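PDB 3M21: probable tautomerase HP_0924 from Helicobacter pylori, which belongs to the tautomerase family of the MIF clan and is probably an enzyme, its short chain assembling with five further copies. Local coordinates for residues D28-V31 with K32-K36; G12-N16 with E17-Q21; E47-S50 with N51-G54. One frame throughout, in Å; residues are numbered along the deposited sequence.

Contact 1. Residues D28-V31 with K32-K36; sequences DLMV and KVLNK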
ATOM      1  N   ASP F  28      -5.780 -17.134  10.296  1.00 33.04           N
ATOM      2  CA  ASP F  28      -6.800 -18.175  10.396  1.00 32.09           C
ATOM      3  C   ASP F  28      -7.952 -17.876   9.440  1.00 32.01           C
ATOM      4  O   ASP F  28      -8.473 -18.782   8.790  1.00 31.65           O
ATOM      5  CB  ASP F  28      -7.338 -18.289  11.828  1.00 34.03           C
ATOM      6  CG  ASP F  28      -6.283 -18.754  12.815  1.00 34.40           C
ATOM      7  OD1 ASP F  28      -5.382 -19.521  12.414  1.00 36.43           O
ATOM      8  OD2 ASP F  28      -6.357 -18.363  13.999  1.00 37.92           O
ATOM      9  N   LEU F  29      -8.344 -16.606   9.356  1.00 28.98           N
ATOM     10  CA  LEU F  29      -9.433 -16.199   8.472  1.00 29.76           C
ATOM     11  C   LEU F  29      -9.162 -16.630   7.028  1.00 29.69           C
ATOM     12  O   LEU F  29     -10.048 -17.146   6.351  1.00 30.05           O
ATOM     13  CB  LEU F  29      -9.628 -14.680   8.515  1.00 28.10           C
ATOM     14  CG  LEU F  29     -10.725 -14.125   7.593  1.00 28.25           C
ATOM     15  CD1 LEU F  29     -12.085 -14.584   8.109  1.00 27.70           C
ATOM     16  CD2 LEU F  29     -10.679 -12.591   7.553  1.00 23.83           C
ATOM     17  N   MET F  30      -7.935 -16.415   6.561  1.00 30.54           N
ATOM     18  CA  MET F  30      -7.572 -16.789   5.196  1.00 31.78           C
ATOM     19  C   MET F  30      -7.598 -18.307   5.000  1.00 34.29           C
ATOM     20  O   MET F  30      -8.013 -18.798   3.946  1.00 31.31           O
ATOM     21  CB  MET F  30      -6.176 -16.274   4.840  1.00 30.98           C
ATOM     22  CG  MET F  30      -6.028 -14.763   4.861  1.00 28.17           C
ATOM     23  SD  MET F  30      -7.222 -13.937   3.809  1.00 28.97           S
ATOM     24  CE  MET F  30      -6.615 -14.399   2.186  1.00 27.29           C
ATOM     25  N   VAL F  31      -7.141 -19.044   6.008  1.00 34.96           N
ATOM     26  CA  VAL F  31      -7.126 -20.501   5.932  1.00 38.30           C
ATOM     27  C   VAL F  31      -8.552 -21.046   5.948  1.00 38.79           C
ATOM     28  O   VAL F  31      -8.883 -21.971   5.213  1.00 40.16           O
ATOM     29  CB  VAL F  31      -6.343 -21.116   7.114  1.00 38.75           C
ATOM     30  CG1 VAL F  31      -6.343 -22.641   7.010  1.00 39.19           C
ATOM     31  CG2 VAL F  31      -4.926 -20.588   7.123  1.00 38.98           C
ATOM     32  N   LYS F  32      -9.394 -20.450   6.781  1.00 40.71           N
ATOM     33  CA  LYS F  32     -10.781 -20.869   6.913  1.00 41.64           C
ATOM     34  C   LYS F  32     -11.636 -20.602   5.682  1.00 42.26           C
ATOM     35  O   LYS F  32     -12.441 -21.439   5.289  1.00 42.00           O
ATOM     36  CB  LYS F  32     -11.417 -20.174   8.117  1.00 42.98           C
ATOM     37  CG  LYS F  32     -12.923 -20.376   8.233  1.00 45.76           C
ATOM     38  CD  LYS F  32     -13.526 -19.469   9.296  1.00 47.22           C
ATOM     39  CE  LYS F  32     -15.042 -19.543   9.295  1.00 48.69           C
ATOM     40  NZ  LYS F  32     -15.661 -18.555  10.224  1.00 49.48           N
ATOM     41  N   VAL F  33     -11.465 -19.438   5.072  1.00 42.23           N
ATOM     42  CA  VAL F  33     -12.275 -19.086   3.912  1.00 43.78           C
ATOM     43  C   VAL F  33     -11.785 -19.609   2.566  1.00 44.18           C
ATOM     44  O   VAL F  33     -12.585 -20.076   1.757  1.00 45.00           O
ATOM     45  CB  VAL F  33     -12.437 -17.553   3.806  1.00 43.94           C
ATOM     46  CG1 VAL F  33     -13.397 -17.203   2.679  1.00 43.40           C
ATOM     47  CG2 VAL F  33     -12.939 -16.997   5.132  1.00 43.24           C
ATOM     48  N   LEU F  34     -10.484 -19.544   2.322  1.00 44.47           N
ATOM     49  CA  LEU F  34      -9.949 -19.989   1.041  1.00 45.85           C
ATOM     50  C   LEU F  34      -8.945 -21.137   1.133  1.00 46.30           C
ATOM     51  O   LEU F  34      -8.317 -21.492   0.136  1.00 47.02           O
ATOM     52  CB  LEU F  34      -9.298 -18.799   0.327  1.00 46.21           C
ATOM     53  CG  LEU F  34     -10.164 -17.547   0.155  1.00 46.60           C
ATOM     54  CD1 LEU F  34      -9.319 -16.415  -0.394  1.00 47.16           C
ATOM     55  CD2 LEU F  34     -11.338 -17.842  -0.765  1.00 48.32           C
ATOM     56  N   ASN F  35      -8.792 -21.715   2.321  1.00 47.99           N
ATOM     57  CA  ASN F  35      -7.851 -22.814   2.522  1.00 49.37           C
ATOM     58  C   ASN F  35      -6.453 -22.411   2.053  1.00 49.66           C
ATOM     59  O   ASN F  35      -5.663 -23.255   1.635  1.00 48.92           O
ATOM     60  CB  ASN F  35      -8.311 -24.064   1.756  1.00 50.90           C
ATOM     61  CG  ASN F  35      -9.629 -24.619   2.272  1.00 52.10           C
ATOM     62  OD1 ASN F  35      -9.720 -25.076   3.414  1.00 53.27           O
ATOM     63  ND2 ASN F  35     -10.659 -24.581   1.429  1.00 52.81           N
ATOM     64  N   LYS F  36      -6.159 -21.115   2.114  1.00 50.78           N
ATOM     65  CA  LYS F  36      -4.854 -20.605   1.705  1.00 51.32           C
ATOM     66  C   LYS F  36      -3.773 -21.255   2.572  1.00 51.38           C
ATOM     67  O   LYS F  36      -4.045 -21.692   3.692  1.00 49.86           O
ATOM     68  CB  LYS F  36      -4.803 -19.083   1.873  1.00 52.59           C
ATOM     69  CG  LYS F  36      -5.910 -18.321   1.146  1.00 53.87           C
ATOM     70  CD  LYS F  36      -5.498 -17.844  -0.247  1.00 56.14           C
ATOM     71  CE  LYS F  36      -5.335 -18.986  -1.233  1.00 58.12           C
ATOM     72  NZ  LYS F  36      -5.127 -18.473  -2.617  1.00 60.07           N
TER
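Met30 makes the dense part of this helix end, where its CE methyl sits 4.1 Å from Lys36 CG and 4.2 Å from Leu34 CD1. Two bends in the methionine chain, with CG–SD and SD–CE both turned away from extended (chi2 -55°, chi3 -70°), curl the methyl along the helix toward its C-terminal end instead of straight outward. A long, flexible thioether suits this buried place, which Pro1 and Ile41 of the same chain and Leu7 of the second subunit also line. Lys36 belongs to the same packed side: its chain lies on Val8 of the second subunit, and NZ forms a salt bridge with Glu10 of that subunit. One step round the helix, Leu29 and Val33 lie side by side and point the same way, CD1 to CG2 at 3.9 Å. Their branched apolar ends form one hydrophobic patch, and Val26 of the second subunit packs on its leucine.

Most of this lies on the last turns of helix 16-34, the helix of a beta-alpha-beta unit whose strands are 2-7 and 42-47, and the contact runs on into the turn after it. Lys32 N and Val33 N still give the regular i to i-4 bonds, to Asp28 O and Leu29 O. Met30 O then receives two donors, Leu34 N at 3.0 Å and, weakly, Lys36 N at 3.5 Å. The second is possible because Asn35 leaves the helix with positive phi (54°), a left-handed conformation that asparagine tolerates well, and turns the chain back. Asn35 N reaches Val31 O at 2.9 Å, but the bond is bent and weak. Val31 CG2 meets the returning chain at Lys36 O, 3.7 Å away.

The other side is looser and polar. Lys32 stretches out fully extended, touching the preceding turn mainly through CB, 3.3 Å from Asp28 O. The carboxylate of Asp28 leads away from the segment 32-36 and forms a long, weak ion pair with Lys38.

Contact 2. Residues G12-N16 with E17-Q21; sequences GGPTN and EQKQQ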
ATOM      1  N   GLY F  12      -2.561   2.800  25.470  1.00 41.71           N
ATOM      2  CA  GLY F  12      -1.535   1.792  25.684  1.00 41.56           C
ATOM      3  C   GLY F  12      -1.533   0.639  24.696  1.00 40.96           C
ATOM      4  O   GLY F  12      -0.743  -0.295  24.828  1.00 41.71           O
ATOM      5  N   GLY F  13      -2.414   0.698  23.703  1.00 38.26           N
ATOM      6  CA  GLY F  13      -2.472  -0.364  22.719  1.00 35.34           C
ATOM      7  C   GLY F  13      -2.147   0.104  21.310  1.00 34.08           C
ATOM      8  O   GLY F  13      -2.030   1.304  21.065  1.00 34.50           O
ATOM      9  N   PRO F  14      -1.974  -0.823  20.358  1.00 32.26           N
ATOM     10  CA  PRO F  14      -2.058  -2.271  20.556  1.00 30.77           C
ATOM     11  C   PRO F  14      -0.751  -2.845  21.092  1.00 30.19           C
ATOM     12  O   PRO F  14       0.337  -2.437  20.674  1.00 28.95           O
ATOM     13  CB  PRO F  14      -2.366  -2.782  19.158  1.00 31.02           C
ATOM     14  CG  PRO F  14      -1.554  -1.873  18.318  1.00 33.20           C
ATOM     15  CD  PRO F  14      -1.866  -0.512  18.919  1.00 30.96           C
ATOM     16  N   THR F  15      -0.862  -3.803  22.003  1.00 27.62           N
ATOM     17  CA  THR F  15       0.318  -4.434  22.589  1.00 27.93           C
ATOM     18  C   THR F  15       0.880  -5.474  21.634  1.00 26.95           C
ATOM     19  O   THR F  15       0.280  -5.757  20.602  1.00 25.36           O
ATOM     20  CB  THR F  15      -0.039  -5.117  23.919  1.00 27.43           C
ATOM     21  OG1 THR F  15      -1.018  -6.134  23.681  1.00 28.98           O
ATOM     22  CG2 THR F  15      -0.614  -4.098  24.887  1.00 27.27           C
ATOM     23  N   ASN F  16       2.032  -6.045  21.972  1.00 27.40           N
ATOM     24  CA  ASN F  16       2.624  -7.062  21.112  1.00 28.89           C
ATOM     25  C   ASN F  16       1.705  -8.269  21.100  1.00 28.16           C
ATOM     26  O   ASN F  16       1.578  -8.957  20.093  1.00 29.21           O
ATOM     27  CB  ASN F  16       4.012  -7.459  21.615  1.00 29.63           C
ATOM     28  CG  ASN F  16       5.006  -6.321  21.530  1.00 32.62           C
ATOM     29  OD1 ASN F  16       4.961  -5.512  20.590  1.00 30.99           O
ATOM     30  ND2 ASN F  16       5.922  -6.255  22.496  1.00 32.50           N
ATOM     31  N   GLU F  17       1.062  -8.514  22.235  1.00 28.55           N
ATOM     32  CA  GLU F  17       0.137  -9.626  22.363  1.00 28.10           C
ATOM     33  C   GLU F  17      -1.048  -9.408  21.429  1.00 27.79           C
ATOM     34  O   GLU F  17      -1.477 -10.322  20.721  1.00 28.05           O
ATOM     35  CB  GLU F  17      -0.360  -9.730  23.807  1.00 30.58           C
ATOM     36  CG  GLU F  17      -1.506 -10.697  23.996  1.00 37.09           C
ATOM     37  CD  GLU F  17      -1.083 -12.144  23.846  1.00 42.06           C
ATOM     38  OE1 GLU F  17      -0.386 -12.471  22.860  1.00 44.91           O
ATOM     39  OE2 GLU F  17      -1.453 -12.962  24.717  1.00 46.76           O
ATOM     40  N   GLN F  18      -1.577  -8.190  21.417  1.00 25.84           N
ATOM     41  CA  GLN F  18      -2.713  -7.901  20.557  1.00 26.48           C
ATOM     42  C   GLN F  18      -2.315  -7.911  19.090  1.00 23.54           C
ATOM     43  O   GLN F  18      -3.110  -8.297  18.242  1.00 23.32           O
ATOM     44  CB  GLN F  18      -3.337  -6.562  20.927  1.00 26.22           C
ATOM     45  CG  GLN F  18      -3.942  -6.570  22.318  1.00 31.22           C
ATOM     46  CD  GLN F  18      -4.346  -5.192  22.763  1.00 31.32           C
ATOM     47  OE1 GLN F  18      -3.571  -4.247  22.647  1.00 31.29           O
ATOM     48  NE2 GLN F  18      -5.560  -5.068  23.283  1.00 35.26           N
ATOM     49  N   LYS F  19      -1.094  -7.475  18.794  1.00 22.37           N
ATOM     50  CA  LYS F  19      -0.628  -7.484  17.415  1.00 23.53           C
ATOM     51  C   LYS F  19      -0.516  -8.941  16.989  1.00 24.66           C
ATOM     52  O   LYS F  19      -0.833  -9.299  15.853  1.00 23.40           O
ATOM     53  CB  LYS F  19       0.740  -6.819  17.281  1.00 22.57           C
ATOM     54  CG  LYS F  19       0.769  -5.332  17.600  1.00 22.82           C
ATOM     55  CD  LYS F  19       2.201  -4.844  17.522  1.00 24.66           C
ATOM     56  CE  LYS F  19       2.409  -3.537  18.235  1.00 24.46           C
ATOM     57  NZ  LYS F  19       3.803  -3.055  18.037  1.00 21.67           N
ATOM     58  N   GLN F  20      -0.064  -9.780  17.913  1.00 22.86           N
ATOM     59  CA  GLN F  20       0.079 -11.199  17.628  1.00 26.40           C
ATOM     60  C   GLN F  20      -1.315 -11.794  17.379  1.00 26.00           C
ATOM     61  O   GLN F  20      -1.483 -12.633  16.500  1.00 27.13           O
ATOM     62  CB  GLN F  20       0.798 -11.891  18.798  1.00 28.03           C
ATOM     63  CG  GLN F  20       1.114 -13.360  18.591  1.00 33.26           C
ATOM     64  CD  GLN F  20       1.954 -13.933  19.725  1.00 37.55           C
ATOM     65  OE1 GLN F  20       1.968 -15.144  19.952  1.00 39.78           O
ATOM     66  NE2 GLN F  20       2.666 -13.061  20.436  1.00 37.68           N
ATOM     67  N   GLN F  21      -2.317 -11.339  18.131  1.00 26.60           N
ATOM     68  CA  GLN F  21      -3.687 -11.818  17.951  1.00 26.38           C
ATOM     69  C   GLN F  21      -4.220 -11.424  16.565  1.00 27.26           C
ATOM     70  O   GLN F  21      -5.017 -12.147  15.974  1.00 24.49           O
ATOM     71  CB  GLN F  21      -4.618 -11.223  19.013  1.00 31.34           C
ATOM     72  CG  GLN F  21      -4.355 -11.665  20.451  1.00 35.17           C
ATOM     73  CD  GLN F  21      -5.054 -10.764  21.469  1.00 37.48           C
ATOM     74  OE1 GLN F  21      -6.257 -10.518  21.373  1.00 41.36           O
ATOM     75  NE2 GLN F  21      -4.300 -10.272  22.446  1.00 39.21           N
TER
HETATM   76  O   HOH W   1       6.655  -3.147  19.466  1.00 64.21           O
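Thr15 and Gln18 join at the point where an irregular approach, with a cis peptide bond before Pro14, becomes helix 16-34. From Thr15 O and Asn16 O onward the backbone bonds are helical, reaching Lys19 N at 2.8 Å and Gln20 N at 2.9 Å.

Thr15 is the N-cap, and with Gln18 it forms a capping box. The threonine hydroxyl stands between its own backbone N and carbonyl carbon (chi1 61°), which turns OG1 forward to the first turn, where it accepts Gln18 N at 3.1 Å. In return the extended glutamine chain reaches back to the cap residue, and Gln18 OE1 takes Thr15 N at 2.8 Å. That bond is nearly straight (166° at the hydrogen) and arrives in the amide plane on a lone pair. The same oxygen touches Pro14 CA.

Lys19 runs alongside Asn16, its aliphatic part passing over the carbonyls: CG lies 3.1 Å from Thr15 O and CE 3.4 Å from Pro14 O. A water accepts weakly from Lys19 NZ and donates to Asn16 OD1 at 3.1 Å, while the stronger partners of the ammonium are Glu47 of the same chain and Asn52 of the third subunit.

The box thus satisfies amides on both sides of the helix start with neutral groups, and the buried lysine's positive charge is probably balanced chiefly by Glu47.

Contact 3. Residues E47-S50 with N51-G54; sequences EVDS and NNYG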
ATOM      1  N   GLU F  47       1.280   1.210  12.419  1.00 20.80           N
ATOM      2  CA  GLU F  47       0.703   2.039  13.456  1.00 22.40           C
ATOM      3  C   GLU F  47       0.829   3.486  13.009  1.00 24.48           C
ATOM      4  O   GLU F  47       1.933   4.024  12.888  1.00 25.64           O
ATOM      5  CB  GLU F  47       1.423   1.795  14.783  1.00 24.13           C
ATOM      6  CG  GLU F  47       1.108   0.426  15.371  1.00 25.96           C
ATOM      7  CD  GLU F  47       1.994   0.057  16.550  1.00 25.07           C
ATOM      8  OE1 GLU F  47       2.894  -0.781  16.377  1.00 27.54           O
ATOM      9  OE2 GLU F  47       1.794   0.612  17.644  1.00 28.68           O
ATOM     10  N   VAL F  48      -0.323   4.098  12.745  1.00 22.82           N
ATOM     11  CA  VAL F  48      -0.398   5.473  12.260  1.00 22.57           C
ATOM     12  C   VAL F  48      -0.711   6.480  13.354  1.00 22.29           C
ATOM     13  O   VAL F  48      -1.635   6.283  14.146  1.00 23.21           O
ATOM     14  CB  VAL F  48      -1.486   5.587  11.177  1.00 22.32           C
ATOM     15  CG1 VAL F  48      -1.454   6.963  10.548  1.00 22.70           C
ATOM     16  CG2 VAL F  48      -1.282   4.501  10.133  1.00 21.09           C
ATOM     17  N   ASP F  49       0.058   7.564  13.387  1.00 23.51           N
ATOM     18  CA  ASP F  49      -0.156   8.617  14.375  1.00 26.05           C
ATOM     19  C   ASP F  49      -1.553   9.186  14.172  1.00 24.08           C
ATOM     20  O   ASP F  49      -2.005   9.351  13.038  1.00 24.79           O
ATOM     21  CB  ASP F  49       0.884   9.721  14.197  1.00 28.05           C
ATOM     22  CG  ASP F  49       0.851  10.739  15.316  1.00 33.86           C
ATOM     23  OD1 ASP F  49       0.106  11.735  15.205  1.00 30.32           O
ATOM     24  OD2 ASP F  49       1.566  10.527  16.319  1.00 37.28           O
ATOM     25  N   SER F  50      -2.234   9.485  15.275  1.00 24.84           N
ATOM     26  CA  SER F  50      -3.590  10.021  15.216  1.00 24.99           C
ATOM     27  C   SER F  50      -3.718  11.303  14.395  1.00 24.64           C
ATOM     28  O   SER F  50      -4.823  11.680  14.005  1.00 26.10           O
ATOM     29  CB  SER F  50      -4.125  10.260  16.628  1.00 24.75           C
ATOM     30  OG  SER F  50      -3.417  11.305  17.263  1.00 25.78           O
ATOM     31  N   ASN F  51      -2.593  11.966  14.130  1.00 24.33           N
ATOM     32  CA  ASN F  51      -2.571  13.203  13.336  1.00 24.30           C
ATOM     33  C   ASN F  51      -2.322  12.929  11.848  1.00 23.38           C
ATOM     34  O   ASN F  51      -2.426  13.828  11.013  1.00 25.31           O
ATOM     35  CB  ASN F  51      -1.461  14.133  13.850  1.00 25.94           C
ATOM     36  CG  ASN F  51      -1.756  14.694  15.240  1.00 24.93           C
ATOM     37  OD1 ASN F  51      -2.622  15.550  15.407  1.00 27.23           O
ATOM     38  ND2 ASN F  51      -1.041  14.203  16.236  1.00 25.90           N
ATOM     39  N   ASN F  52      -1.982  11.685  11.532  1.00 22.68           N
ATOM     40  CA  ASN F  52      -1.669  11.271  10.170  1.00 21.28           C
ATOM     41  C   ASN F  52      -2.782  10.464   9.508  1.00 20.08           C
ATOM     42  O   ASN F  52      -2.689  10.094   8.333  1.00 19.17           O
ATOM     43  CB  ASN F  52      -0.398  10.434  10.192  1.00 21.14           C
ATOM     44  CG  ASN F  52       0.833  11.250  10.567  1.00 22.39           C
ATOM     45  OD1 ASN F  52       0.834  12.009  11.543  1.00 22.27           O
ATOM     46  ND2 ASN F  52       1.896  11.082   9.790  1.00 24.92           N
ATOM     47  N   TYR F  53      -3.825  10.187  10.273  1.00 18.77           N
ATOM     48  CA  TYR F  53      -4.947   9.391   9.787  1.00 18.58           C
ATOM     49  C   TYR F  53      -6.199  10.256   9.769  1.00 21.94           C
ATOM     50  O   TYR F  53      -6.513  10.930  10.752  1.00 21.60           O
ATOM     51  CB  TYR F  53      -5.130   8.193  10.717  1.00 14.97           C
ATOM     52  CG  TYR F  53      -6.004   7.078  10.192  1.00 18.70           C
ATOM     53  CD1 TYR F  53      -5.514   5.771  10.109  1.00 18.38           C
ATOM     54  CD2 TYR F  53      -7.344   7.305   9.840  1.00 17.95           C
ATOM     55  CE1 TYR F  53      -6.331   4.718   9.698  1.00 17.60           C
ATOM     56  CE2 TYR F  53      -8.166   6.248   9.425  1.00 16.68           C
ATOM     57  CZ  TYR F  53      -7.646   4.963   9.361  1.00 19.16           C
ATOM     58  OH  TYR F  53      -8.434   3.914   8.944  1.00 22.64           O
ATOM     59  N   GLY F  54      -6.905  10.247   8.644  1.00 21.41           N
ATOM     60  CA  GLY F  54      -8.122  11.031   8.547  1.00 21.25           C
ATOM     61  C   GLY F  54      -9.307  10.184   8.114  1.00 22.91           C
ATOM     62  O   GLY F  54      -9.132   9.178   7.425  1.00 19.78           O
TER
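Asp49 accepts hydrogen bonds from Asn51 and Asn52, and these hold the turn together. Asp49 OD1 is gripped twice by one residue: Asn51 N comes at 2.9 Å from the anti side, 30° out of the carboxylate plane, and Asn51 ND2, also at 2.9 Å, meets the oxygen nearly along its C-O axis. Carboxylate and amide lie side by side, their planes only 21° apart, so the pair of donors limits rotation of the aspartate. Its CG is anti to the backbone N (chi1 -171°), which swings OD1 forward over the following residues. A short acidic side chain serves well here, able to reach an amide two residues on. The backbone adds Asn52 N to Asp49 O at 2.8 Å, with the donor well above the carbonyl plane.

Van der Waals contacts complete the turn. Val48 CG1 rests 3.6 Å from Asn52 CB and 3.9 Å from Tyr53 CB, while Val48 CB lies at the edge of the tyrosine ring, near its plane. Asn52 OD1 lies 3.5 Å from Asp49 CB and accepts a hydrogen bond from Lys19 of the fourth subunit.

Tyr53 and Gly54 pair antiparallel with a strand of that same subunit, carrying the sheet across the interface. The turn leading into them, Asp49 to Asn52, is a type I beta turn overlapped by an Asx turn.

Overall arrangement
From the N terminus, strand 2-7 runs into a loop that contact 2 (12-21) ends by starting helix 16-34. Contact 1 (28-36) closes that helix and turns the chain toward strand 42-47, and contact 3 (47-54) makes the bend after that strand, before strand 53-55. The three follow in series, none nesting in or crossing another. Contacts 1 and 2 share the helix with centres about 22 Å apart; contacts 1 and 3 lie on opposite sides of the chain's centre. Contacts 2 and 3 touch through a salt bridge, Lys19 NZ to Glu47 OE1 at 3.0 Å, tying the helix start to the end of strand 42-47.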